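Local coordinates for protein MAU2 chromatid cohesion factor homolog (Saccharomyces cerevisiae, PDB 4XDN) that forms a complex with its partner SCC2 that is required for cohesin to associate with chromosomes, and so takes part in sister chromatid cohesion, at residues Tyr44-Ala47 with Asn48-Ser52; Glu90-Glu93 with Leu94-Glu98; Phe134-Leu137 with His138-Leu142; Lys321-Leu324 with Leu325-Ser329; Gly365-Met369 with Asn370-Ser374. One frame throughout, in Å; residues are numbered along the deposited sequence.

In the fold
From the N terminus, contact 1 (44-52) turns the chain out of helix 29-45 toward helix 53-76, contact 2 (90-98) lies in the last turns of helix 81-98, and contact 3 (134-142) lies within helix 126-144. Contact 4 (321-329) sits in helix 317-331, and contact 5 (365-374) starts helix 369-398. Each is local and closes no large loop; they follow in series, without nesting or crossing. In space, contact 5 returns to the N-terminal helices: Val367 O meets the Tyr44 ring of contact 1, and Ser368 bonds Glu98 of contact 2. Ile96 joins contact 2 to Leu135 and Leu140 of contact 3. Contact 4 stands apart, its centre about 24 Å from that of contact 5.

Contact 1 (Tyr44-Ala47 with Asn48-Ser52); sequences YSIA and NKIGS
Ala47, Ile46 and Asn48 carry this local contact, in which the chain leaves helix 29-45 through a type I beta turn running from Ile46 to Lys49. The turn is closed by Lys49 N, which donates to Ile46 O at 3.0 Å from well above the carbonyl plane, an approach imposed by the tight reversal. Beside it, Ile50 folds its CG1 arm back, so that the terminal CD1 comes against Ile46 O and Ala47 O and stands 4.3 Å from Ile46 CD1. A chi1 of 70° places Asn48 CG between the backbone N and the carbonyl carbon, and OD1 is thereby brought to the side of the last helical turn. There a water donates to Asn48 OD1 and to Ser45 O, 2.9 Å from each, bridging turn and helix end. The amide's other end, ND2, is hydrogen-bonded to Ile362 O. Ala47 and Ile50 pack on Met369 of helix 369-398, and a polar side chain of the chain of another protein is hydrogen-bonded to Ala47 O. The chemistry thus divides: water, Ile362 and the partner chain each take up polar atoms here, while Ile46, Ala47 and Ile50 pack against neighbouring helices and the partner chain.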
# COMPACT_ATOMS: atom_id res chain seq x y z
N TYR A 44 20.96 -20.05 -6.99
CA TYR A 44 20.40 -19.40 -5.80
C TYR A 44 21.51 -18.87 -4.90
O TYR A 44 21.36 -17.83 -4.26
CB TYR A 44 19.53 -20.38 -5.00
CG TYR A 44 18.23 -20.79 -5.66
CD1 TYR A 44 17.57 -19.95 -6.55
CD2 TYR A 44 17.65 -22.02 -5.37
CE1 TYR A 44 16.38 -20.33 -7.14
CE2 TYR A 44 16.46 -22.40 -5.95
CZ TYR A 44 15.83 -21.56 -6.84
OH TYR A 44 14.65 -21.95 -7.42
N SER A 45 22.62 -19.60 -4.85
CA SER A 45 23.71 -19.28 -3.94
C SER A 45 24.42 -17.99 -4.33
O SER A 45 25.04 -17.34 -3.49
CB SER A 45 24.72 -20.43 -3.88
OG SER A 45 25.54 -20.47 -5.03
N ILE A 46 24.33 -17.62 -5.61
CA ILE A 46 24.97 -16.40 -6.12
C ILE A 46 23.94 -15.38 -6.60
O ILE A 46 24.29 -14.40 -7.26
CB ILE A 46 25.94 -16.72 -7.28
CG1 ILE A 46 25.22 -17.44 -8.43
CG2 ILE A 46 27.10 -17.57 -6.78
CD1 ILE A 46 24.94 -16.57 -9.62
N ALA A 47 22.68 -15.60 -6.25
CA ALA A 47 21.58 -14.77 -6.74
C ALA A 47 21.69 -13.33 -6.27
O ALA A 47 21.14 -12.42 -6.90
CB ALA A 47 20.25 -15.37 -6.32
N ASN A 48 22.39 -13.11 -5.16
CA ASN A 48 22.57 -11.77 -4.61
C ASN A 48 23.87 -11.12 -5.05
O ASN A 48 24.27 -10.10 -4.51
CB ASN A 48 22.52 -11.81 -3.08
CG ASN A 48 23.74 -12.49 -2.48
OD1 ASN A 48 24.25 -13.47 -3.02
ND2 ASN A 48 24.21 -11.97 -1.35
N LYS A 49 24.53 -11.71 -6.05
CA LYS A 49 25.84 -11.25 -6.50
C LYS A 49 25.87 -10.86 -7.97
O LYS A 49 26.93 -10.76 -8.57
CB LYS A 49 26.89 -12.34 -6.25
CG LYS A 49 26.95 -12.84 -4.82
CD LYS A 49 28.17 -13.72 -4.57
CE LYS A 49 29.46 -12.90 -4.47
NZ LYS A 49 29.45 -11.98 -3.30
N ILE A 50 24.69 -10.63 -8.56
CA ILE A 50 24.62 -10.22 -9.96
C ILE A 50 24.76 -8.71 -10.05
O ILE A 50 23.84 -7.97 -9.69
CB ILE A 50 23.31 -10.68 -10.63
CG1 ILE A 50 23.25 -12.21 -10.70
CG2 ILE A 50 23.19 -10.13 -12.05
CD1 ILE A 50 22.69 -12.86 -9.47
N GLY A 51 25.91 -8.25 -10.53
CA GLY A 51 26.21 -6.84 -10.65
C GLY A 51 26.52 -6.40 -12.06
O GLY A 51 26.86 -5.24 -12.30
N SER A 52 26.39 -7.32 -13.02
CA SER A 52 26.67 -7.01 -14.41
C SER A 52 25.95 -7.97 -15.35
O SER A 52 25.33 -8.94 -14.91
CB SER A 52 28.17 -7.04 -14.68
OG SER A 52 28.69 -8.35 -14.47
O HOH W 1 26.56 -15.15 -2.33

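Contact 2 (Glu90-Glu93 with Leu94-Glu98); sequences EMVE and LLIQE
Met91 with Leu95, Val92 with Ile96 and Glu93 with Gln97 make this a local i to i+4 contact in the last turns of helix 81-98, where most of the touching residues are buried, with helices 53-76, 102-119 and 126-144 against them. The three pairs step round the helix. Val92 and Ile96 make the tightest, with Val92 CG1 3.5 Å from Ile96 CD1, closer than carbons usually approach. Ile96 points its CG1 arm beside its own backbone N (chi1 -68°), which carries CD1 back over Val92; the pair faces helices 102-119 and 126-144. Met91, extended beyond CG, brings its terminal CE to Leu95 CD1 at 3.9 Å. The third pair is polar. Glu93 bends at chi2 (81°) and sets OE1 3.2 Å from Gln97 NE2, with carboxylate and amide planes 52° apart, but the angle is too poor for a hydrogen bond. Outside the two segments, Glu93 OE1 forms a salt bridge to a basic side chain of another protein chain. Met91 O accepts from both Leu95 N, at 3.1 Å, and Leu94 N. Hydrocarbon contacts thus pack the helix against its own chain and, at Leu95, the partner protein, whereas Glu93 OE1 pairs with that protein by charge.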
# COMPACT_ATOMS: atom_id res chain seq x y z
N GLU A 90 9.51 -29.25 -9.77
CA GLU A 90 10.77 -28.53 -9.62
C GLU A 90 11.11 -27.77 -10.89
O GLU A 90 11.52 -26.60 -10.84
CB GLU A 90 11.91 -29.48 -9.26
CG GLU A 90 11.85 -30.04 -7.85
CD GLU A 90 13.00 -30.97 -7.55
OE1 GLU A 90 14.16 -30.51 -7.58
OE2 GLU A 90 12.74 -32.16 -7.28
N MET A 91 10.94 -28.43 -12.03
CA MET A 91 11.20 -27.80 -13.32
C MET A 91 10.29 -26.61 -13.56
O MET A 91 10.75 -25.52 -13.90
CB MET A 91 11.03 -28.81 -14.45
CG MET A 91 11.03 -28.19 -15.83
SD MET A 91 10.81 -29.38 -17.16
CE MET A 91 10.45 -28.25 -18.49
N VAL A 92 8.98 -26.83 -13.41
CA VAL A 92 7.99 -25.80 -13.68
C VAL A 92 8.16 -24.63 -12.72
O VAL A 92 7.90 -23.48 -13.07
CB VAL A 92 6.55 -26.37 -13.57
CG1 VAL A 92 5.52 -25.25 -13.44
CG2 VAL A 92 6.24 -27.23 -14.77
N GLU A 93 8.60 -24.93 -11.50
CA GLU A 93 8.89 -23.89 -10.52
C GLU A 93 9.88 -22.88 -11.10
O GLU A 93 9.77 -21.68 -10.86
CB GLU A 93 9.45 -24.51 -9.23
CG GLU A 93 9.60 -23.55 -8.07
CD GLU A 93 8.30 -23.31 -7.33
OE1 GLU A 93 8.34 -22.65 -6.27
OE2 GLU A 93 7.23 -23.78 -7.80
N LEU A 94 10.84 -23.39 -11.87
CA LEU A 94 11.86 -22.54 -12.48
C LEU A 94 11.30 -21.79 -13.69
O LEU A 94 11.63 -20.63 -13.91
CB LEU A 94 13.07 -23.36 -12.90
CG LEU A 94 13.79 -24.14 -11.79
CD1 LEU A 94 15.03 -24.82 -12.34
CD2 LEU A 94 14.15 -23.24 -10.62
N LEU A 95 10.45 -22.45 -14.47
CA LEU A 95 9.82 -21.80 -15.61
C LEU A 95 9.00 -20.61 -15.14
O LEU A 95 8.99 -19.55 -15.78
CB LEU A 95 8.93 -22.79 -16.37
CG LEU A 95 9.62 -23.95 -17.09
CD1 LEU A 95 8.58 -24.89 -17.67
CD2 LEU A 95 10.55 -23.44 -18.18
N ILE A 96 8.33 -20.78 -14.01
CA ILE A 96 7.45 -19.76 -13.46
C ILE A 96 8.24 -18.59 -12.87
O ILE A 96 7.85 -17.43 -13.03
CB ILE A 96 6.52 -20.37 -12.39
CG1 ILE A 96 5.54 -21.34 -13.05
CG2 ILE A 96 5.75 -19.29 -11.64
CD1 ILE A 96 4.72 -22.16 -12.07
N GLN A 97 9.35 -18.89 -12.21
CA GLN A 97 10.10 -17.88 -11.47
C GLN A 97 11.25 -17.25 -12.27
O GLN A 97 11.69 -16.15 -11.95
CB GLN A 97 10.67 -18.48 -10.18
CG GLN A 97 9.60 -18.87 -9.17
CD GLN A 97 10.20 -19.33 -7.85
OE1 GLN A 97 11.42 -19.31 -7.67
NE2 GLN A 97 9.35 -19.73 -6.92
N GLU A 98 11.71 -17.94 -13.31
CA GLU A 98 12.91 -17.51 -14.03
C GLU A 98 12.63 -17.08 -15.48
O GLU A 98 13.45 -16.38 -16.07
CB GLU A 98 13.95 -18.64 -14.03
CG GLU A 98 14.21 -19.25 -12.66
CD GLU A 98 14.74 -18.23 -11.65
OE1 GLU A 98 15.37 -17.24 -12.07
OE2 GLU A 98 14.52 -18.43 -10.44

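Contact 3 (Phe134-Leu137 with His138-Leu142); sequences FLLL and HDLPL
Phe134 and His138, one helical turn apart, lie side by side, pointing the same way in an offset stack, their ring centroids 4.4 Å apart and their planes at 27°. Both CG atoms stand opposite the backbone N (chi1 -163° in Phe134, 177° in His138), which sends the two rings off helix 126-144 together. Both residues pack on Val182 of helix 170-189. The stack is displaced, with His138 CB over the centre of the Phe134 face, 4.0 Å from the centroid, as a CH-pi contact. Leu142 CD1 lies against the other face of the imidazole. Asp139 fixes its rotation: His138 ND1 donates to Asp139 OD1 at 2.7 Å in a nearly straight bond that lies in the ring plane and meets the anti side of the carboxylate, somewhat out of its plane. The backbone widens here into a pi-type turn, Phe134 O accepting from both His138 N, at 2.8 Å, and Asp139 N. Pro141 has no N-H for the preceding turn, and the helix kinks there. With phenyl and leucine on its two faces and the carboxylate at its edge, the imidazole has its ND1 proton committed to Asp139, whose negative charge would probably favour a protonated ring.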
# COMPACT_ATOMS: atom_id res chain seq x y z
N PHE A 134 -3.12 -25.87 -7.94
CA PHE A 134 -2.60 -24.66 -7.32
C PHE A 134 -1.69 -23.92 -8.30
O PHE A 134 -1.79 -22.71 -8.45
CB PHE A 134 -1.84 -25.00 -6.04
CG PHE A 134 -1.62 -23.81 -5.15
CD1 PHE A 134 -2.61 -23.38 -4.28
CD2 PHE A 134 -0.41 -23.13 -5.16
CE1 PHE A 134 -2.41 -22.29 -3.46
CE2 PHE A 134 -0.20 -22.04 -4.34
CZ PHE A 134 -1.21 -21.62 -3.49
N LEU A 135 -0.83 -24.66 -8.99
CA LEU A 135 0.03 -24.07 -10.00
C LEU A 135 -0.81 -23.49 -11.14
O LEU A 135 -0.53 -22.40 -11.64
CB LEU A 135 1.01 -25.10 -10.55
CG LEU A 135 2.09 -25.58 -9.58
CD1 LEU A 135 2.87 -26.74 -10.18
CD2 LEU A 135 3.02 -24.45 -9.20
N LEU A 136 -1.85 -24.22 -11.53
CA LEU A 136 -2.69 -23.83 -12.66
C LEU A 136 -3.58 -22.62 -12.35
O LEU A 136 -3.83 -21.79 -13.22
CB LEU A 136 -3.57 -25.01 -13.09
CG LEU A 136 -3.41 -25.65 -14.47
CD1 LEU A 136 -1.97 -25.70 -14.95
CD2 LEU A 136 -3.98 -27.06 -14.42
N LEU A 137 -4.05 -22.53 -11.11
CA LEU A 137 -5.07 -21.56 -10.74
C LEU A 137 -4.52 -20.39 -9.93
O LEU A 137 -5.14 -19.32 -9.89
CB LEU A 137 -6.18 -22.26 -9.97
CG LEU A 137 -6.88 -23.40 -10.71
CD1 LEU A 137 -7.82 -24.14 -9.77
CD2 LEU A 137 -7.64 -22.89 -11.93
N HIS A 138 -3.38 -20.58 -9.27
CA HIS A 138 -2.80 -19.55 -8.41
C HIS A 138 -1.46 -19.03 -8.93
O HIS A 138 -1.33 -17.85 -9.26
CB HIS A 138 -2.64 -20.08 -6.98
CG HIS A 138 -1.99 -19.11 -6.05
ND1 HIS A 138 -0.62 -19.09 -5.83
CD2 HIS A 138 -2.51 -18.14 -5.26
CE1 HIS A 138 -0.34 -18.14 -4.96
NE2 HIS A 138 -1.47 -17.55 -4.59
N ASP A 139 -0.46 -19.91 -9.01
CA ASP A 139 0.89 -19.48 -9.34
C ASP A 139 1.00 -18.93 -10.77
O ASP A 139 1.51 -17.84 -10.98
CB ASP A 139 1.89 -20.62 -9.16
CG ASP A 139 2.24 -20.87 -7.71
OD1 ASP A 139 1.36 -20.69 -6.84
OD2 ASP A 139 3.40 -21.24 -7.43
N LEU A 140 0.50 -19.69 -11.74
CA LEU A 140 0.68 -19.30 -13.14
C LEU A 140 -0.09 -18.02 -13.49
O LEU A 140 0.47 -17.12 -14.12
CB LEU A 140 0.26 -20.44 -14.07
CG LEU A 140 1.39 -21.40 -14.48
CD1 LEU A 140 0.84 -22.67 -15.11
CD2 LEU A 140 2.35 -20.71 -15.43
N PRO A 141 -1.37 -17.93 -13.10
CA PRO A 141 -2.11 -16.69 -13.38
C PRO A 141 -1.50 -15.45 -12.72
O PRO A 141 -1.48 -14.39 -13.35
CB PRO A 141 -3.50 -16.98 -12.79
CG PRO A 141 -3.63 -18.46 -12.86
CD PRO A 141 -2.25 -18.98 -12.56
N LEU A 142 -1.01 -15.58 -11.50
CA LEU A 142 -0.42 -14.45 -10.79
C LEU A 142 0.86 -13.96 -11.46
O LEU A 142 1.08 -12.75 -11.56
CB LEU A 142 -0.13 -14.82 -9.33
CG LEU A 142 -1.34 -14.85 -8.39
CD1 LEU A 142 -0.93 -15.40 -7.03
CD2 LEU A 142 -1.97 -13.47 -8.24

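Contact 4 (Lys321-Leu324 with Leu325-Ser329)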
# COMPACT_ATOMS: atom_id res chain seq x y z
N LYS A 321 10.93 -3.59 11.89
CA LYS A 321 11.16 -2.37 12.64
C LYS A 321 11.29 -1.18 11.69
O LYS A 321 10.80 -0.09 11.98
CB LYS A 321 12.41 -2.48 13.51
CG LYS A 321 12.21 -3.30 14.78
CD LYS A 321 13.26 -2.98 15.84
CE LYS A 321 13.08 -1.59 16.44
NZ LYS A 321 11.73 -1.38 17.03
N ASN A 322 11.94 -1.41 10.56
CA ASN A 322 12.09 -0.39 9.53
C ASN A 322 10.73 0.11 9.04
O ASN A 322 10.51 1.31 8.89
CB ASN A 322 12.91 -0.92 8.36
CG ASN A 322 13.38 0.17 7.42
OD1 ASN A 322 13.88 1.21 7.85
ND2 ASN A 322 13.21 -0.06 6.12
N ILE A 323 9.81 -0.83 8.80
CA ILE A 323 8.45 -0.50 8.39
C ILE A 323 7.73 0.26 9.50
O ILE A 323 7.07 1.27 9.24
CB ILE A 323 7.63 -1.77 8.03
CG1 ILE A 323 8.22 -2.47 6.80
CG2 ILE A 323 6.16 -1.42 7.78
CD1 ILE A 323 8.08 -1.70 5.49
N LEU A 324 7.84 -0.23 10.72
CA LEU A 324 7.17 0.38 11.86
C LEU A 324 7.64 1.81 12.08
O LEU A 324 6.86 2.69 12.44
CB LEU A 324 7.39 -0.45 13.13
CG LEU A 324 6.86 0.16 14.43
CD1 LEU A 324 5.36 0.46 14.33
CD2 LEU A 324 7.14 -0.76 15.60
N LEU A 325 8.93 2.03 11.87
CA LEU A 325 9.50 3.36 12.06
C LEU A 325 8.97 4.30 10.98
O LEU A 325 8.75 5.48 11.24
CB LEU A 325 11.03 3.30 12.03
CG LEU A 325 11.75 4.62 12.31
CD1 LEU A 325 11.32 5.22 13.65
CD2 LEU A 325 13.26 4.41 12.29
N LEU A 326 8.75 3.77 9.78
CA LEU A 326 8.19 4.56 8.70
C LEU A 326 6.76 4.97 9.03
O LEU A 326 6.41 6.15 8.93
CB LEU A 326 8.21 3.77 7.38
CG LEU A 326 7.55 4.44 6.17
CD1 LEU A 326 8.27 5.73 5.79
CD2 LEU A 326 7.51 3.48 4.99
N LEU A 327 5.94 4.01 9.44
CA LEU A 327 4.55 4.27 9.78
C LEU A 327 4.44 5.28 10.91
O LEU A 327 3.60 6.18 10.88
CB LEU A 327 3.83 2.97 10.17
CG LEU A 327 3.77 1.87 9.11
CD1 LEU A 327 3.06 0.65 9.67
CD2 LEU A 327 3.08 2.34 7.83
N GLN A 328 5.28 5.12 11.93
CA GLN A 328 5.28 6.04 13.06
C GLN A 328 5.61 7.45 12.61
O GLN A 328 5.00 8.41 13.06
CB GLN A 328 6.28 5.58 14.13
CG GLN A 328 6.36 6.50 15.34
CD GLN A 328 7.30 5.99 16.40
OE1 GLN A 328 8.09 5.08 16.16
NE2 GLN A 328 7.23 6.58 17.59
N SER A 329 6.58 7.57 11.71
CA SER A 329 7.03 8.87 11.22
C SER A 329 5.97 9.53 10.36
O SER A 329 5.75 10.74 10.46
CB SER A 329 8.34 8.72 10.43
OG SER A 329 9.38 8.21 11.26
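Ile323 and Leu327 form an i to i+4 pair in helix 317-331, one helix of the TPR-like helical array of the SCC4/MAU2 family, and they mark the buried, well-packed side of the contact. The two side chains run alongside each other. Ile323 CG2 stands opposite its backbone N and meets Leu327 CD1 at 4.2 Å, while Leu327 CG, beside its own N (chi1 -60°), leans back over Ile323 O at 3.4 Å. Leu324 and Leu327 both pack on Met261 of helix 250-266, and Ile323 and Leu326 also touch apolar side chains of the chain of another protein. The backbone beneath is regular: Leu327 N donates to Ile323 O at 3.0 Å, nearly along the C=O axis, and Gln328 N to Leu324 O at 2.9 Å. The other side is looser. Lys321 is exposed, its chain bent at chi3 and chi4, and its part in the contact is chiefly the backbone bond from Leu325 N to Lys321 O. Leu325 is partly exposed and its end leads away from the preceding turn, while its CB stays close to Lys321 O. Further on, Leu325 O takes two donors from Ser329 on opposite faces of its carbonyl plane, the backbone N at 3.0 Å and the hydroxyl OG at 2.8 Å.

Contact 5 (Gly365-Met369 with Asn370-Ser374)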
# COMPACT_ATOMS: atom_id res chain seq x y z
N GLY A 365 19.72 -17.25 0.91
CA GLY A 365 18.97 -17.77 -0.22
C GLY A 365 18.00 -18.79 0.38
O GLY A 365 17.56 -18.59 1.51
N GLY A 366 17.64 -19.86 -0.33
CA GLY A 366 17.95 -20.08 -1.73
C GLY A 366 16.72 -19.71 -2.54
O GLY A 366 15.85 -20.54 -2.79
N VAL A 367 16.65 -18.44 -2.92
CA VAL A 367 15.51 -17.90 -3.65
C VAL A 367 15.97 -17.32 -4.97
O VAL A 367 17.14 -16.98 -5.14
CB VAL A 367 14.78 -16.82 -2.84
CG1 VAL A 367 14.12 -17.44 -1.62
CG2 VAL A 367 15.75 -15.72 -2.42
N SER A 368 15.04 -17.21 -5.91
CA SER A 368 15.34 -16.67 -7.22
C SER A 368 15.94 -15.28 -7.11
O SER A 368 15.61 -14.51 -6.21
CB SER A 368 14.07 -16.62 -8.07
OG SER A 368 14.35 -16.11 -9.36
N MET A 369 16.86 -14.98 -8.03
CA MET A 369 17.36 -13.62 -8.18
C MET A 369 16.17 -12.67 -8.34
O MET A 369 16.19 -11.54 -7.85
CB MET A 369 18.29 -13.52 -9.38
CG MET A 369 18.76 -12.11 -9.73
SD MET A 369 19.33 -11.99 -11.43
CE MET A 369 17.79 -12.16 -12.32
N ASN A 370 15.14 -13.14 -9.03
CA ASN A 370 13.97 -12.32 -9.31
C ASN A 370 13.14 -12.04 -8.07
O ASN A 370 12.43 -11.03 -8.01
CB ASN A 370 13.12 -13.00 -10.39
CG ASN A 370 13.84 -13.11 -11.72
OD1 ASN A 370 14.12 -12.10 -12.37
ND2 ASN A 370 14.15 -14.34 -12.12
N GLU A 371 13.22 -12.92 -7.07
CA GLU A 371 12.60 -12.65 -5.78
C GLU A 371 13.35 -11.52 -5.08
O GLU A 371 12.73 -10.61 -4.53
CB GLU A 371 12.58 -13.91 -4.91
CG GLU A 371 12.13 -13.67 -3.47
CD GLU A 371 10.75 -13.03 -3.36
OE1 GLU A 371 9.92 -13.24 -4.27
OE2 GLU A 371 10.51 -12.30 -2.38
N LEU A 372 14.67 -11.59 -5.10
CA LEU A 372 15.49 -10.54 -4.52
C LEU A 372 15.27 -9.23 -5.27
O LEU A 372 15.28 -8.15 -4.68
CB LEU A 372 16.97 -10.91 -4.54
CG LEU A 372 17.36 -12.24 -3.88
CD1 LEU A 372 18.88 -12.39 -3.88
CD2 LEU A 372 16.81 -12.35 -2.46
N ASP A 373 15.05 -9.34 -6.58
CA ASP A 373 14.81 -8.18 -7.42
C ASP A 373 13.54 -7.44 -6.99
O ASP A 373 13.52 -6.21 -6.92
CB ASP A 373 14.70 -8.60 -8.89
CG ASP A 373 14.45 -7.42 -9.82
OD1 ASP A 373 14.94 -6.31 -9.53
OD2 ASP A 373 13.76 -7.61 -10.84
N SER A 374 12.49 -8.19 -6.69
CA SER A 374 11.22 -7.60 -6.29
C SER A 374 11.32 -6.98 -4.90
O SER A 374 10.69 -5.96 -4.62
CB SER A 374 10.10 -8.65 -6.32
OG SER A 374 10.30 -9.63 -5.32
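Ser368 OG meets the start of the next helix twice, accepting from Asn370 N at 3.1 Å and from Asn370 ND2 at 3.3 Å. The hydroxyl can do so because chi1 of -179° turns it away from its own N and over the first turn. Asn370 folds its amide back beside its backbone N (chi1 -64°), and the serine oxygen lies tilted 25° from that amide plane. Next to this polar pair, Val367 CG2 reaches Leu372 CD2 at 3.5 Å, the two side chains crossing at about a right angle. Met369 bends at chi3 and brings its CE to Asn370 OD1 at 3.7 Å. The arrangement is an N-cap: Ser368 stands just before helix 369-398 and its side chain occupies an amide that has no carbonyl of a preceding turn. Its own carbonyl then begins the regular pattern, Leu372 N donating to Ser368 O at 3.3 Å, followed by Asp373 N to Met369 O at 2.8 Å. Farther out, Glu98 holds the serine hydroxyl through OE2, and Tyr60 OH bonds Asn370 ND2. Tyr59 OH bonds Met369 N, and both carboxylate oxygens of Asp373 are hydrogen-bonded to the backbone of the chain of another protein.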